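Local coordinates for protein type I modular polyketide synthase (Streptomyces albus subsp. albus, PDB 6IYR) that probably transfers acyl extender units from malonyl-type coenzyme A thioesters during polyketide chain building, as the acyltransferase domain of module 8 of the salinomycin synthase, at residues S322-L335 with A366-R378. Sequence-based numbering, arbitrary orientation.
Sequences SHGPQVEHIRAEVL and AEYWYRNLRNTVR. With PO4 (phosphate ion), chain B.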
# COMPACT_ATOMS: atom_id res chain seq x y z
N SER A 322 -14.07 -3.29 -14.84
CA SER A 322 -13.18 -2.26 -15.41
C SER A 322 -11.99 -2.88 -16.14
O SER A 322 -11.81 -4.11 -16.19
CB SER A 322 -12.69 -1.35 -14.29
OG SER A 322 -12.00 -2.13 -13.35
N HIS A 323 -11.28 -2.04 -16.87
CA HIS A 323 -10.09 -2.44 -17.58
C HIS A 323 -10.47 -3.34 -18.76
O HIS A 323 -9.69 -4.19 -19.17
CB HIS A 323 -9.08 -3.09 -16.64
CG HIS A 323 -8.71 -2.20 -15.49
ND1 HIS A 323 -7.98 -1.04 -15.66
CD2 HIS A 323 -9.14 -2.18 -14.21
CE1 HIS A 323 -8.03 -0.32 -14.56
NE2 HIS A 323 -8.69 -1.01 -13.65
N GLY A 324 -11.68 -3.15 -19.25
CA GLY A 324 -12.17 -3.83 -20.42
C GLY A 324 -13.22 -3.01 -21.15
O GLY A 324 -13.47 -1.85 -20.79
N PRO A 325 -13.84 -3.61 -22.18
CA PRO A 325 -14.76 -2.91 -23.08
C PRO A 325 -15.97 -2.32 -22.41
O PRO A 325 -16.48 -1.33 -22.90
CB PRO A 325 -15.21 -4.02 -24.07
CG PRO A 325 -14.08 -5.00 -24.06
CD PRO A 325 -13.52 -4.97 -22.66
N GLN A 326 -16.38 -2.80 -21.24
CA GLN A 326 -17.59 -2.21 -20.67
C GLN A 326 -17.39 -0.72 -20.39
O GLN A 326 -18.35 0.05 -20.31
CB GLN A 326 -18.04 -2.93 -19.40
CG GLN A 326 -18.68 -4.27 -19.67
CD GLN A 326 -19.35 -4.88 -18.45
OE1 GLN A 326 -19.89 -4.17 -17.58
NE2 GLN A 326 -19.35 -6.21 -18.39
N VAL A 327 -16.14 -0.35 -20.11
CA VAL A 327 -15.81 1.02 -19.71
C VAL A 327 -16.12 2.04 -20.83
O VAL A 327 -16.28 3.24 -20.59
CB VAL A 327 -14.29 1.05 -19.32
CG1 VAL A 327 -13.80 2.45 -19.10
CG2 VAL A 327 -14.09 0.24 -18.03
N GLU A 328 -16.22 1.56 -22.07
CA GLU A 328 -16.51 2.48 -23.21
C GLU A 328 -17.80 3.20 -22.99
O GLU A 328 -17.94 4.35 -23.35
CB GLU A 328 -16.55 1.71 -24.55
CG GLU A 328 -15.14 1.36 -25.02
CD GLU A 328 -15.05 0.18 -26.00
OE1 GLU A 328 -16.08 -0.42 -26.38
OE2 GLU A 328 -13.90 -0.17 -26.38
N HIS A 329 -18.71 2.55 -22.29
CA HIS A 329 -20.01 3.13 -22.01
C HIS A 329 -19.94 4.41 -21.15
O HIS A 329 -20.84 5.23 -21.19
CB HIS A 329 -20.85 2.03 -21.33
CG HIS A 329 -22.10 2.50 -20.68
ND1 HIS A 329 -23.22 2.87 -21.41
CD2 HIS A 329 -22.52 2.39 -19.40
CE1 HIS A 329 -24.22 3.11 -20.58
NE2 HIS A 329 -23.82 2.82 -19.35
N ILE A 330 -18.90 4.60 -20.35
CA ILE A 330 -18.83 5.83 -19.56
C ILE A 330 -17.68 6.75 -20.00
O ILE A 330 -17.31 7.73 -19.33
CB ILE A 330 -18.67 5.53 -18.05
CG1 ILE A 330 -17.44 4.60 -17.83
CG2 ILE A 330 -19.95 4.91 -17.54
CD1 ILE A 330 -16.98 4.47 -16.38
N ARG A 331 -17.09 6.44 -21.14
CA ARG A 331 -15.97 7.24 -21.62
C ARG A 331 -16.30 8.72 -21.70
O ARG A 331 -15.52 9.58 -21.23
CB ARG A 331 -15.52 6.74 -22.97
CG ARG A 331 -14.39 7.55 -23.56
CD ARG A 331 -14.24 7.24 -25.03
NE ARG A 331 -12.83 7.21 -25.38
CZ ARG A 331 -12.14 8.22 -25.91
NH1 ARG A 331 -10.82 8.09 -26.08
NH2 ARG A 331 -12.75 9.34 -26.30
N ALA A 332 -17.39 9.07 -22.38
CA ALA A 332 -17.65 10.49 -22.61
C ALA A 332 -17.90 11.20 -21.28
O ALA A 332 -17.45 12.32 -21.07
CB ALA A 332 -18.83 10.69 -23.55
N GLU A 333 -18.61 10.54 -20.38
CA GLU A 333 -18.85 11.09 -19.07
C GLU A 333 -17.53 11.34 -18.33
O GLU A 333 -17.35 12.40 -17.73
CB GLU A 333 -19.79 10.17 -18.26
CG GLU A 333 -20.10 10.74 -16.88
CD GLU A 333 -20.90 9.80 -15.98
OE1 GLU A 333 -20.95 10.06 -14.75
OE2 GLU A 333 -21.43 8.79 -16.46
N VAL A 334 -16.62 10.38 -18.35
CA VAL A 334 -15.35 10.53 -17.62
C VAL A 334 -14.53 11.68 -18.21
O VAL A 334 -14.10 12.62 -17.49
CB VAL A 334 -14.51 9.23 -17.64
CG1 VAL A 334 -13.09 9.48 -17.13
CG2 VAL A 334 -15.18 8.17 -16.79
N LEU A 335 -14.45 11.70 -19.53
CA LEU A 335 -13.73 12.75 -20.23
C LEU A 335 -14.30 14.11 -19.93
O LEU A 335 -13.56 15.08 -19.72
CB LEU A 335 -13.76 12.49 -21.72
CG LEU A 335 -13.00 11.26 -22.16
CD1 LEU A 335 -13.14 11.14 -23.68
CD2 LEU A 335 -11.55 11.36 -21.76
N ALA A 366 -7.54 14.19 -18.29
CA ALA A 366 -8.79 13.41 -18.35
C ALA A 366 -8.64 12.14 -19.18
O ALA A 366 -9.09 11.06 -18.77
CB ALA A 366 -9.94 14.26 -18.87
N GLU A 367 -7.93 12.26 -20.29
CA GLU A 367 -7.78 11.18 -21.21
C GLU A 367 -6.91 10.10 -20.55
O GLU A 367 -7.17 8.92 -20.74
CB GLU A 367 -7.18 11.67 -22.53
CG GLU A 367 -6.78 10.58 -23.53
CD GLU A 367 -7.96 9.76 -24.09
OE1 GLU A 367 -7.79 8.52 -24.27
OE2 GLU A 367 -9.03 10.34 -24.36
N TYR A 368 -5.84 10.50 -19.87
CA TYR A 368 -5.06 9.55 -19.07
C TYR A 368 -5.96 8.77 -18.11
O TYR A 368 -5.81 7.57 -17.97
CB TYR A 368 -3.95 10.24 -18.27
CG TYR A 368 -3.06 9.26 -17.57
CD1 TYR A 368 -1.98 8.70 -18.21
CD2 TYR A 368 -3.36 8.81 -16.29
CE1 TYR A 368 -1.17 7.78 -17.58
CE2 TYR A 368 -2.60 7.83 -15.66
CZ TYR A 368 -1.51 7.31 -16.31
OH TYR A 368 -0.71 6.35 -15.70
N TRP A 369 -6.79 9.47 -17.36
CA TRP A 369 -7.59 8.82 -16.33
C TRP A 369 -8.60 7.89 -16.97
O TRP A 369 -8.81 6.79 -16.47
CB TRP A 369 -8.22 9.84 -15.35
CG TRP A 369 -7.17 10.53 -14.55
CD1 TRP A 369 -6.81 11.83 -14.65
CD2 TRP A 369 -6.15 9.89 -13.75
NE1 TRP A 369 -5.66 12.06 -13.96
CE2 TRP A 369 -5.23 10.89 -13.39
CE3 TRP A 369 -5.97 8.59 -13.26
CZ2 TRP A 369 -4.14 10.63 -12.56
CZ3 TRP A 369 -4.84 8.31 -12.50
CH2 TRP A 369 -3.98 9.35 -12.10
N TYR A 370 -9.15 8.27 -18.13
CA TYR A 370 -9.91 7.29 -18.91
C TYR A 370 -9.10 6.08 -19.33
O TYR A 370 -9.58 4.94 -19.25
CB TYR A 370 -10.60 7.89 -20.14
CG TYR A 370 -11.34 6.84 -20.93
CD1 TYR A 370 -12.48 6.27 -20.43
CD2 TYR A 370 -10.80 6.30 -22.09
CE1 TYR A 370 -13.14 5.27 -21.12
CE2 TYR A 370 -11.44 5.27 -22.77
CZ TYR A 370 -12.62 4.75 -22.25
OH TYR A 370 -13.28 3.75 -22.91
N ARG A 371 -7.91 6.31 -19.88
CA ARG A 371 -7.08 5.18 -20.26
C ARG A 371 -6.80 4.24 -19.13
O ARG A 371 -6.58 3.05 -19.37
CB ARG A 371 -5.75 5.62 -20.84
CG ARG A 371 -5.75 5.79 -22.34
CD ARG A 371 -4.34 6.04 -22.87
NE ARG A 371 -4.39 6.77 -24.13
CZ ARG A 371 -4.32 8.10 -24.26
NH1 ARG A 371 -4.41 8.65 -25.47
NH2 ARG A 371 -4.14 8.87 -23.19
N ASN A 372 -6.50 4.83 -17.98
CA ASN A 372 -6.21 4.06 -16.77
C ASN A 372 -7.36 3.08 -16.51
O ASN A 372 -7.12 1.90 -16.32
CB ASN A 372 -6.10 5.00 -15.59
CG ASN A 372 -5.97 4.28 -14.26
OD1 ASN A 372 -6.98 3.90 -13.66
ND2 ASN A 372 -4.74 4.18 -13.75
N LEU A 373 -8.59 3.58 -16.56
CA LEU A 373 -9.79 2.76 -16.33
C LEU A 373 -10.03 1.72 -17.42
O LEU A 373 -10.45 0.59 -17.15
CB LEU A 373 -11.01 3.66 -16.17
CG LEU A 373 -12.32 3.02 -15.72
CD1 LEU A 373 -12.17 2.37 -14.34
CD2 LEU A 373 -13.36 4.13 -15.67
N ARG A 374 -9.70 2.08 -18.65
CA ARG A 374 -10.01 1.26 -19.80
C ARG A 374 -9.01 0.16 -20.06
O ARG A 374 -9.36 -0.91 -20.55
CB ARG A 374 -10.14 2.15 -21.05
CG ARG A 374 -10.30 1.37 -22.34
CD ARG A 374 -11.64 0.65 -22.40
NE ARG A 374 -11.82 -0.11 -23.65
CZ ARG A 374 -11.36 -1.34 -23.85
NH1 ARG A 374 -10.57 -1.93 -22.96
NH2 ARG A 374 -11.69 -2.00 -24.95
N ASN A 375 -7.76 0.38 -19.70
CA ASN A 375 -6.72 -0.52 -20.13
C ASN A 375 -6.13 -1.41 -19.05
O ASN A 375 -6.24 -1.10 -17.88
CB ASN A 375 -5.63 0.30 -20.79
CG ASN A 375 -6.07 0.80 -22.16
OD1 ASN A 375 -6.12 0.02 -23.11
ND2 ASN A 375 -6.66 1.94 -22.17
N THR A 376 -5.37 -2.40 -19.48
CA THR A 376 -4.73 -3.36 -18.60
C THR A 376 -3.76 -2.67 -17.62
O THR A 376 -3.07 -1.74 -17.97
CB THR A 376 -3.95 -4.40 -19.43
OG1 THR A 376 -4.82 -5.05 -20.34
CG2 THR A 376 -3.30 -5.45 -18.58
N VAL A 377 -3.76 -3.12 -16.38
CA VAL A 377 -2.87 -2.57 -15.40
C VAL A 377 -1.60 -3.40 -15.50
O VAL A 377 -1.59 -4.56 -15.14
CB VAL A 377 -3.45 -2.70 -13.99
CG1 VAL A 377 -2.45 -2.26 -12.94
CG2 VAL A 377 -4.75 -1.95 -13.86
N ARG A 378 -0.54 -2.81 -15.99
CA ARG A 378 0.73 -3.52 -16.14
C ARG A 378 1.60 -3.40 -14.88
O ARG A 378 2.66 -2.81 -14.91
CB ARG A 378 1.46 -3.02 -17.37
CG ARG A 378 0.54 -2.82 -18.55
CD ARG A 378 1.27 -2.75 -19.87
NE ARG A 378 0.34 -2.49 -20.96
CZ ARG A 378 -0.26 -3.43 -21.68
NH1 ARG A 378 -1.10 -3.08 -22.64
NH2 ARG A 378 -0.00 -4.71 -21.46
P PO4 B . -10.62 -0.21 -10.05
O1 PO4 B . -10.78 -1.10 -8.83
O2 PO4 B . -11.84 0.53 -10.62
O3 PO4 B . -9.61 0.83 -9.57
O4 PO4 B . -10.16 -1.13 -11.15
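With CG of His323 placed beside its own backbone N (chi1 -57°) and CG of Tyr370 trans to its N (chi1 178°), the imidazole is directed at the end of helix 366-374 and the phenol ring at Arg331. His323 ND1 donates to Asn375 O at 2.8 Å, an N-H...O angle of 153°, while the other ring nitrogen, NE2, donates to phosphate O4 at 2.9 Å and also hydrogen-bonds with Ser220 OG. Leu373 O lies over one face of the imidazole and Val377 CG2 over the other, the methyl making a CH-pi contact. Ser322 OG hydrogen-bonds to the same phosphate oxygen, O4, at 3.0 Å. Ser220 lies in a GxSxG pattern that fits a nucleophile elbow, so His323 and Ser220 are consistent with the Ser-His dyad of malonyl-CoA acyltransferase-like domains; the phosphate, which may have come with the crystallisation solution, then probably sits in the active site. Asn372 binds Ser220 O and Glu223 through ND2. Away from this site, Val327 CG1 fits between Tyr370 and Leu373, 3.5 Å from Tyr370 CE1. Arg331 CG sits over the centre of the Tyr370 ring, 3.6 Å from its centroid. Arg374 lays its guanidinium over the Gly324-Pro325 peptide; in a salt bridge, its NH2 lies 3.2 Å from Glu328 OE2, which is in the guanidinium plane but is met from above the carboxylate plane. Arg331 NH1 and Glu367 OE2, 3.4 Å apart, attract by charge alone, in a network with Arg371.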